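PDB 4E61: protein BIM1 from Saccharomyces cerevisiae, which binds microtubules at their plus ends as a yeast member of the EB1 (MAPRE) family, this chain being its dimeric C-terminal EB1-like domain. Local coordinates for residues T57-I62 and R87-V92. Numbering follows the deposited sequence.
Sequences TTQDLI and RFVKKV
The amide nitrogen NE2 of Q59 is the polar atom on which this contact turns: it donates a hydrogen bond to OE2 of E93, one turn beyond K90, and lies against the CD–CE part of the K90 chain, 3.4 Å from K90 CE. The K90 side chain runs nearly perpendicular to that of Q59. NZ of K90 forms a salt bridge to the same E93 oxygen; NE2 of Q59 and NZ of K90 lie 3.6 Å apart and, both being donors, share the E93 acceptor instead of bonding to each other. At the other end of the amide, OE1 accepts a weak hydrogen bond from ND1 of H56.

The V89 and Q59 side chains pass one another with opposite headings: V89 CG1, anti to the backbone N (chi1 171°), touches Q59 NE2 at 3.5 Å and Q59 CG at 3.8 Å. The other V89 methyl, CG2, meets T58 OG1 at 3.6 Å and, more loosely, I62 CD1 at 4.4 Å. V89 thus packs mainly on Q59 and T58, with I62 at the margin. An alanine at Q59 would probably leave E93 without its amide donor and open a gap beside V89 CG1.

The axes of the two segments come within 10.6 Å at 143°, roughly antiparallel, with Q59 and V89 nearest in backbone. V89 also touches V55; helix 84-101 therefore folds back along the end of long helix 2-63 as a hairpin. F88 of the second subunit packs on T58 and V89, joining this hairpin to its mate in the four-helix bundle of the EB1-like C-terminal motif.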
loop_
_atom_site.group_PDB
_atom_site.type_symbol
_atom_site.label_atom_id
_atom_site.label_comp_id
_atom_site.label_asym_id
_atom_site.label_seq_id
_atom_site.Cartn_x
_atom_site.Cartn_y
_atom_site.Cartn_z
ATOM N N THR A 57 -16.617 21.844 -5.585
ATOM C CA THR A 57 -17.239 22.938 -4.855
ATOM C C THR A 57 -16.821 24.299 -5.444
ATOM O O THR A 57 -17.691 25.123 -5.727
ATOM C CB THR A 57 -16.921 22.776 -3.367
ATOM O OG1 THR A 57 -17.667 21.663 -2.880
ATOM C CG2 THR A 57 -17.234 24.015 -2.550
ATOM N N THR A 58 -15.508 24.531 -5.658
ATOM C CA THR A 58 -15.089 25.811 -6.227
ATOM C C THR A 58 -15.415 25.958 -7.690
ATOM O O THR A 58 -15.540 27.081 -8.149
ATOM C CB THR A 58 -13.714 26.341 -5.776
ATOM O OG1 THR A 58 -12.734 26.220 -6.806
ATOM C CG2 THR A 58 -13.268 25.824 -4.430
ATOM N N GLN A 59 -15.594 24.843 -8.412
ATOM C CA GLN A 59 -16.022 24.870 -9.814
ATOM C C GLN A 59 -17.486 25.319 -9.897
ATOM O O GLN A 59 -17.848 26.040 -10.832
ATOM C CB GLN A 59 -15.875 23.497 -10.455
ATOM C CG GLN A 59 -14.863 23.497 -11.580
ATOM C CD GLN A 59 -14.445 22.110 -11.955
ATOM O OE1 GLN A 59 -15.198 21.130 -11.811
ATOM N NE2 GLN A 59 -13.220 22.000 -12.443
ATOM N N ASP A 60 -18.308 24.900 -8.907
ATOM C CA ASP A 60 -19.708 25.284 -8.801
ATOM C C ASP A 60 -19.836 26.798 -8.552
ATOM O O ASP A 60 -20.676 27.427 -9.183
ATOM C CB ASP A 60 -20.427 24.441 -7.731
ATOM C CG ASP A 60 -20.560 22.961 -8.078
ATOM O OD1 ASP A 60 -20.156 22.567 -9.214
ATOM O OD2 ASP A 60 -21.045 22.189 -7.213
ATOM N N LEU A 61 -18.939 27.402 -7.761
ATOM C CA LEU A 61 -18.951 28.846 -7.523
ATOM C C LEU A 61 -18.458 29.651 -8.745
ATOM O O LEU A 61 -18.896 30.783 -8.931
ATOM C CB LEU A 61 -18.141 29.219 -6.272
ATOM C CG LEU A 61 -18.365 28.410 -4.995
ATOM C CD1 LEU A 61 -17.504 28.956 -3.870
ATOM C CD2 LEU A 61 -19.831 28.399 -4.579
ATOM N N ILE A 62 -17.544 29.086 -9.560
ATOM C CA ILE A 62 -17.043 29.752 -10.772
ATOM C C ILE A 62 -18.129 29.672 -11.866
ATOM O O ILE A 62 -18.391 30.676 -12.540
ATOM C CB ILE A 62 -15.651 29.222 -11.251
ATOM C CG1 ILE A 62 -14.573 29.335 -10.140
ATOM C CG2 ILE A 62 -15.191 29.958 -12.527
ATOM C CD1 ILE A 62 -13.396 28.374 -10.276
ATOM N N ARG A 87 -8.167 27.898 -14.425
ATOM C CA ARG A 87 -7.076 27.212 -15.117
ATOM C C ARG A 87 -6.419 26.223 -14.151
ATOM O O ARG A 87 -6.190 25.065 -14.504
ATOM C CB ARG A 87 -6.038 28.252 -15.578
ATOM C CG ARG A 87 -5.340 27.951 -16.893
ATOM C CD ARG A 87 -4.497 29.141 -17.323
ATOM N NE ARG A 87 -5.318 30.314 -17.624
ATOM C CZ ARG A 87 -4.948 31.571 -17.387
ATOM N NH1 ARG A 87 -3.758 31.834 -16.861
ATOM N NH2 ARG A 87 -5.766 32.575 -17.678
ATOM N N PHE A 88 -6.152 26.683 -12.925
ATOM C CA PHE A 88 -5.545 25.876 -11.879
ATOM C C PHE A 88 -6.510 24.796 -11.437
ATOM O O PHE A 88 -6.104 23.639 -11.366
ATOM C CB PHE A 88 -5.097 26.749 -10.696
ATOM C CG PHE A 88 -4.380 25.986 -9.612
ATOM C CD1 PHE A 88 -3.027 25.712 -9.716
ATOM C CD2 PHE A 88 -5.068 25.503 -8.505
ATOM C CE1 PHE A 88 -2.366 25.007 -8.705
ATOM C CE2 PHE A 88 -4.408 24.774 -7.510
ATOM C CZ PHE A 88 -3.062 24.541 -7.613
ATOM N N VAL A 89 -7.785 25.159 -11.185
ATOM C CA VAL A 89 -8.836 24.225 -10.772
ATOM C C VAL A 89 -8.982 23.110 -11.805
ATOM O O VAL A 89 -9.071 21.946 -11.410
ATOM C CB VAL A 89 -10.183 24.927 -10.413
ATOM C CG1 VAL A 89 -11.302 23.917 -10.198
ATOM C CG2 VAL A 89 -10.042 25.790 -9.171
ATOM N N LYS A 90 -8.921 23.450 -13.107
ATOM C CA LYS A 90 -9.024 22.482 -14.203
ATOM C C LYS A 90 -7.802 21.567 -14.318
ATOM O O LYS A 90 -7.959 20.393 -14.658
ATOM C CB LYS A 90 -9.379 23.149 -15.552
ATOM C CG LYS A 90 -10.859 23.569 -15.672
ATOM C CD LYS A 90 -11.821 22.368 -15.733
ATOM C CE LYS A 90 -13.270 22.782 -15.798
ATOM N NZ LYS A 90 -14.169 21.601 -15.855
ATOM N N LYS A 91 -6.606 22.085 -13.986
ATOM C CA LYS A 91 -5.359 21.327 -13.968
ATOM C C LYS A 91 -5.451 20.241 -12.899
ATOM O O LYS A 91 -5.123 19.096 -13.183
ATOM C CB LYS A 91 -4.156 22.255 -13.704
ATOM C CG LYS A 91 -3.609 22.920 -14.956
ATOM C CD LYS A 91 -2.436 23.865 -14.653
ATOM C CE LYS A 91 -2.797 25.295 -14.975
ATOM N NZ LYS A 91 -1.716 26.243 -14.612
ATOM N N VAL A 92 -5.956 20.592 -11.693
ATOM C CA VAL A 92 -6.138 19.678 -10.555
ATOM C C VAL A 92 -7.162 18.606 -10.908
ATOM O O VAL A 92 -6.943 17.434 -10.609
ATOM C CB VAL A 92 -6.506 20.402 -9.217
ATOM C CG1 VAL A 92 -6.543 19.418 -8.069
ATOM C CG2 VAL A 92 -5.523 21.515 -8.883
#